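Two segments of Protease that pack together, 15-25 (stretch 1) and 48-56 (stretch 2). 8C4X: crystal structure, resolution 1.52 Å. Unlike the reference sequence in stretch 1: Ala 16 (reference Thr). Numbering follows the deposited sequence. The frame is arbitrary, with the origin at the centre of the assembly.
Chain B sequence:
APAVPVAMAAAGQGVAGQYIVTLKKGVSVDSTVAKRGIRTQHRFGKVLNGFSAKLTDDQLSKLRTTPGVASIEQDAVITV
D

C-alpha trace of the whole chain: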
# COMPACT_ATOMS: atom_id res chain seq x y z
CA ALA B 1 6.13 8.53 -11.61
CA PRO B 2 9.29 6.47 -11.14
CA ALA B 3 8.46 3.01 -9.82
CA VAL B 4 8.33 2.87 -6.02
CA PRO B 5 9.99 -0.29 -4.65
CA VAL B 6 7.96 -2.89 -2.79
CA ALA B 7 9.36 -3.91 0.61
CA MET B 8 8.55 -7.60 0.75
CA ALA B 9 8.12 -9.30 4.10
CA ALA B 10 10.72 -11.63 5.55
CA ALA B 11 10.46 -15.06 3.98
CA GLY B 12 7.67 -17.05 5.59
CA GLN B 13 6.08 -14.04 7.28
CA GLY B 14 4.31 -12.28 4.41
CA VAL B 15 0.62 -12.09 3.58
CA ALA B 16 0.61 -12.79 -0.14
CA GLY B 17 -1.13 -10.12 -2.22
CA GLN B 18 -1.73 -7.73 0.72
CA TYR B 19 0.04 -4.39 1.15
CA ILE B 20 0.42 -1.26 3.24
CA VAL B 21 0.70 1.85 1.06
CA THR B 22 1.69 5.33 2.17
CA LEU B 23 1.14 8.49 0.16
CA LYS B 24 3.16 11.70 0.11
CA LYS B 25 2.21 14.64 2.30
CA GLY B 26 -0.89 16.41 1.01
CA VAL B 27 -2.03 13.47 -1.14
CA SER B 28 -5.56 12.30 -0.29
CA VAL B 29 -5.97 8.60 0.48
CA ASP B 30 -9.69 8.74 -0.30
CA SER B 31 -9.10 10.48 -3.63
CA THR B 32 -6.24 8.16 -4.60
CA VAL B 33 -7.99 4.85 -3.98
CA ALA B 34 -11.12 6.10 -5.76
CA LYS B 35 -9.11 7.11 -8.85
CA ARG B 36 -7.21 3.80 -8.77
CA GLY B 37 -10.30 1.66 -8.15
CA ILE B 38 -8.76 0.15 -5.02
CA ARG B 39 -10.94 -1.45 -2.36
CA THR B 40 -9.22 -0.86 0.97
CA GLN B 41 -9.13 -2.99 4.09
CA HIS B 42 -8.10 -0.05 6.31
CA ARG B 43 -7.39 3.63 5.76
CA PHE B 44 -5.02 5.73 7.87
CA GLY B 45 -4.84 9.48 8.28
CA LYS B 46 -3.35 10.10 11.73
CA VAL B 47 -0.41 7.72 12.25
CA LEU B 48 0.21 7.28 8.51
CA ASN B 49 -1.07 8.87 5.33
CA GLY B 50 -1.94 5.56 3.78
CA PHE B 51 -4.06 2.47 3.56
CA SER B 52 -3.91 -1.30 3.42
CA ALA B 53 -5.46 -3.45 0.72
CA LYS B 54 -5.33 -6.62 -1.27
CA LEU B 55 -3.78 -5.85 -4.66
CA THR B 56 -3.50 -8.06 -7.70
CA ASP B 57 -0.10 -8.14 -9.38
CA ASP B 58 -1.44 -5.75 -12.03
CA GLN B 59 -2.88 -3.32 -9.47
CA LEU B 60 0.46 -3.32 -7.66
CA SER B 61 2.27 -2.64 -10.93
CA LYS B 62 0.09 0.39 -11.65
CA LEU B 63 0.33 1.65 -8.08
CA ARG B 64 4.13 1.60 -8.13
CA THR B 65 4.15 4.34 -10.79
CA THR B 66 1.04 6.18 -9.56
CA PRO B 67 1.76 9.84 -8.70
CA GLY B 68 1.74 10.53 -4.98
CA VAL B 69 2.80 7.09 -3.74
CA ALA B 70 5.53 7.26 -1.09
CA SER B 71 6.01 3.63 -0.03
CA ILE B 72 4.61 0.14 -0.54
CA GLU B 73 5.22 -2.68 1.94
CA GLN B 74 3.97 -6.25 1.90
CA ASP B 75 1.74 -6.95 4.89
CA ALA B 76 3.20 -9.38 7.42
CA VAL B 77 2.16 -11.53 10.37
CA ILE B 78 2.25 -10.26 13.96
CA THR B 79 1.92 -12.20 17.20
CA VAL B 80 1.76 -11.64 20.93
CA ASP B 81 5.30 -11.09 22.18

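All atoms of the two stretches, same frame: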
# COMPACT_ATOMS: atom_id res chain seq x y z
N VAL B 15 1.98 -11.83 4.03
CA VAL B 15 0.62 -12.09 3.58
C VAL B 15 0.60 -11.85 2.08
O VAL B 15 0.66 -10.71 1.62
CB VAL B 15 -0.40 -11.20 4.29
CG1 VAL B 15 -1.82 -11.60 3.89
CG2 VAL B 15 -0.22 -11.25 5.81
N ALA B 16 0.52 -12.92 1.31
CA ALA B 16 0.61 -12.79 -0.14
C ALA B 16 -0.52 -11.92 -0.68
O ALA B 16 -1.69 -12.09 -0.30
CB ALA B 16 0.59 -14.17 -0.79
N GLY B 17 -0.17 -10.97 -1.55
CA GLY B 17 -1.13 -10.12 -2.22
C GLY B 17 -1.73 -9.02 -1.37
O GLY B 17 -2.74 -8.43 -1.78
N GLN B 18 -1.16 -8.72 -0.20
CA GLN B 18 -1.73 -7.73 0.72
C GLN B 18 -0.64 -6.74 1.11
O GLN B 18 0.47 -7.15 1.43
CB GLN B 18 -2.31 -8.44 1.95
CG GLN B 18 -3.22 -7.59 2.80
CD GLN B 18 -4.04 -8.44 3.75
OE1 GLN B 18 -5.00 -9.10 3.33
NE2 GLN B 18 -3.68 -8.42 5.03
N TYR B 19 -0.97 -5.44 1.08
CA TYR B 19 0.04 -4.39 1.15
C TYR B 19 -0.41 -3.24 2.03
O TYR B 19 -1.60 -2.99 2.21
CB TYR B 19 0.38 -3.85 -0.26
CG TYR B 19 0.81 -4.95 -1.17
CD1 TYR B 19 2.13 -5.37 -1.22
CD2 TYR B 19 -0.13 -5.62 -1.94
CE1 TYR B 19 2.52 -6.42 -2.04
CE2 TYR B 19 0.24 -6.68 -2.76
CZ TYR B 19 1.56 -7.07 -2.81
OH TYR B 19 1.92 -8.11 -3.63
N ILE B 20 0.58 -2.56 2.60
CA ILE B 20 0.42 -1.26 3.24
C ILE B 20 1.04 -0.22 2.33
O ILE B 20 2.21 -0.33 1.96
CB ILE B 20 1.11 -1.23 4.61
CG1 ILE B 20 0.47 -2.23 5.57
CG2 ILE B 20 1.09 0.17 5.21
CD1 ILE B 20 1.35 -2.54 6.76
N VAL B 21 0.27 0.82 1.99
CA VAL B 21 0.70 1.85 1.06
C VAL B 21 0.68 3.20 1.78
O VAL B 21 -0.31 3.52 2.45
CB VAL B 21 -0.22 1.89 -0.18
CG1 VAL B 21 0.24 2.99 -1.15
CG2 VAL B 21 -0.25 0.53 -0.86
N THR B 22 1.75 3.97 1.66
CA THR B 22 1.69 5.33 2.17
C THR B 22 1.86 6.31 1.01
O THR B 22 2.52 6.01 0.01
CB THR B 22 2.72 5.65 3.28
OG1 THR B 22 4.02 5.87 2.73
CG2 THR B 22 2.78 4.54 4.33
N LEU B 23 1.21 7.45 1.17
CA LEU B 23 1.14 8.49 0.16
C LEU B 23 1.88 9.72 0.67
O LEU B 23 1.99 9.95 1.88
CB LEU B 23 -0.31 8.84 -0.16
CG LEU B 23 -1.19 7.64 -0.52
CD1 LEU B 23 -2.65 8.03 -0.84
CD2 LEU B 23 -0.58 6.86 -1.67
N LYS B 24 2.40 10.52 -0.26
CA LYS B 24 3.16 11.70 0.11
C LYS B 24 2.28 12.70 0.84
O LYS B 24 1.05 12.67 0.78
CB LYS B 24 3.78 12.34 -1.14
CG LYS B 24 4.80 11.44 -1.82
CD LYS B 24 5.39 12.08 -3.07
CE LYS B 24 6.37 11.14 -3.76
NZ LYS B 24 6.95 11.76 -4.99
N LYS B 25 2.93 13.62 1.56
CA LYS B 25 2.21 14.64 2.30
C LYS B 25 1.32 15.44 1.35
O LYS B 25 1.73 15.81 0.25
CB LYS B 25 3.20 15.57 3.01
CG LYS B 25 2.67 16.18 4.30
CD LYS B 25 2.26 17.63 4.10
N LEU B 48 -0.36 7.38 9.83
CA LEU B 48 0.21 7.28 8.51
C LEU B 48 -0.75 7.98 7.57
O LEU B 48 -1.95 8.10 7.86
CB LEU B 48 0.36 5.83 8.03
CG LEU B 48 1.41 4.92 8.64
CD1 LEU B 48 1.28 3.54 8.01
CD2 LEU B 48 2.80 5.52 8.43
N ASN B 49 -0.23 8.44 6.44
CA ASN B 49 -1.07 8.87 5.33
C ASN B 49 -1.08 7.69 4.37
O ASN B 49 -0.21 7.55 3.53
CB ASN B 49 -0.52 10.13 4.67
CG ASN B 49 -1.52 10.76 3.72
OD1 ASN B 49 -2.72 10.80 4.00
ND2 ASN B 49 -1.02 11.28 2.60
N GLY B 50 -2.05 6.79 4.54
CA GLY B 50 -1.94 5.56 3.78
C GLY B 50 -3.14 4.67 3.96
O GLY B 50 -4.18 5.08 4.49
N PHE B 51 -2.98 3.43 3.52
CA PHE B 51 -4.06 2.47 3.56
C PHE B 51 -3.46 1.08 3.42
O PHE B 51 -2.29 0.92 3.08
CB PHE B 51 -5.09 2.74 2.44
CG PHE B 51 -4.52 2.62 1.04
CD1 PHE B 51 -3.95 3.72 0.42
CD2 PHE B 51 -4.57 1.41 0.36
CE1 PHE B 51 -3.42 3.63 -0.87
CE2 PHE B 51 -4.05 1.30 -0.94
CZ PHE B 51 -3.48 2.42 -1.56
N SER B 52 -4.28 0.08 3.68
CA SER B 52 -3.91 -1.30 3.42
C SER B 52 -4.96 -1.91 2.51
O SER B 52 -6.14 -1.52 2.54
CB SER B 52 -3.76 -2.12 4.72
OG SER B 52 -4.97 -2.18 5.45
N ALA B 53 -4.53 -2.86 1.68
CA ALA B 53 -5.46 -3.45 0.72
C ALA B 53 -4.85 -4.70 0.13
O ALA B 53 -3.63 -4.88 0.09
CB ALA B 53 -5.81 -2.46 -0.39
N LYS B 54 -5.73 -5.57 -0.35
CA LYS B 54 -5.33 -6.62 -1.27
C LYS B 54 -5.15 -6.00 -2.64
O LYS B 54 -5.97 -5.19 -3.08
CB LYS B 54 -6.38 -7.73 -1.31
CG LYS B 54 -6.41 -8.58 -0.05
CD LYS B 54 -6.94 -9.97 -0.32
CE LYS B 54 -6.98 -10.80 0.97
NZ LYS B 54 -5.62 -11.09 1.52
N LEU B 55 -4.06 -6.35 -3.31
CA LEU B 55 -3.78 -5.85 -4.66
C LEU B 55 -3.36 -7.02 -5.54
O LEU B 55 -2.48 -7.79 -5.16
CB LEU B 55 -2.67 -4.79 -4.64
CG LEU B 55 -2.92 -3.55 -3.78
CD1 LEU B 55 -1.67 -2.67 -3.79
CD2 LEU B 55 -4.14 -2.78 -4.29
N THR B 56 -4.00 -7.14 -6.70
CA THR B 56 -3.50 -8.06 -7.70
C THR B 56 -2.13 -7.59 -8.19
O THR B 56 -1.72 -6.45 -7.98
CB THR B 56 -4.47 -8.18 -8.87
OG1 THR B 56 -4.53 -6.92 -9.56
CG2 THR B 56 -5.86 -8.53 -8.37
O HOH W 1 -4.28 -11.59 -0.75
O HOH W 2 0.08 -8.78 -5.50

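Residues 18-23 and 50-54 form neighbouring antiparallel strands, their axes 4.6 Å apart at closest approach and their directions 159° apart; together the two stretches bury 781 Å² against each other. Backbone hydrogen bonds run the length of the pairing, and the side chains fall on two unlike faces. Phe 51 and Ala 53 share the buried face with Tyr 19 and Val 21, whereas Ser 52 and Lys 54 lie on the other with Gln 18, Ile 20 and Thr 22.

Leu 48 precedes the strand and points its side chain toward stretch 1. Its CD1 lies 4.1 Å from Thr 22 CG2 and 4.4 Å from Ile 20 CG2, so the leucine adds a modest apolar cover at an otherwise exposed edge. Asn 49 ties down the far end of stretch 1 with both backbone and side chain. Its carbonyl O accepts a hydrogen bond from Leu 23 N (2.8 Å), while a t rotamer at chi1 carries the amide forward, placing ND2 3.1 Å from Lys 24 O and 3.4 Å from Leu 23 O. Both of these hydrogen bonds are weak, but they occupy carbonyls at the point where the strand gives way to loop.

Gly 50 faces Thr 22 in a non-hydrogen-bonded pair with only 4.0 Å between the two CA atoms. The approach leaves no room for a side chain: a CB in ideal position would fall 2.2 Å from Val 21 O, a clash, and 3.1 Å from Thr 22 CA.

Phe 51 has the largest area covered by stretch 1. Its backbone closes a reciprocal pair with Val 21, in which Val 21 N donates to Phe 51 O (2.8 Å, nearly linear at 177°) and Phe 51 N donates to Val 21 O (2.9 Å). With chi1 in the p well, the ring swings back against its partner, so that Val 21 CB sits over one face, 3.8 Å from the ring centroid. The compact, branched valine suits this flat surface, and Leu 23 CD2 adds a looser contact at 4.4 Å from Phe 51 CE1.

Ser 52 pairs with Ile 20 without hydrogen bonds between their backbones; instead, Ser 52 CA approaches Tyr 19 O at 3.1 Å in a CA-H...O contact. Ala 53 restores the reciprocal pattern, with Tyr 19 N to Ala 53 O at 2.9 Å and Ala 53 N to Tyr 19 O at 3.0 Å.

Lys 54 is exposed, yet its long chain bends at chi4 (m) to bring NZ within 2.8 Å of Gln 18 OE1 in a hydrogen bond. A water also links Lys 54 NZ to Ala 16 O. At Leu 55, N donates to Gly 17 O (2.9 Å), extending the ladder to the type II turn, where the positive phi of Gly 17 favours glycine. Leu 55 CB packs 3.8 Å from Tyr 19 CD2, and a second water joins Tyr 19 OH to Leu 55 O. Thr 56 makes no contact with stretch 1; its side chain caps the helix that follows.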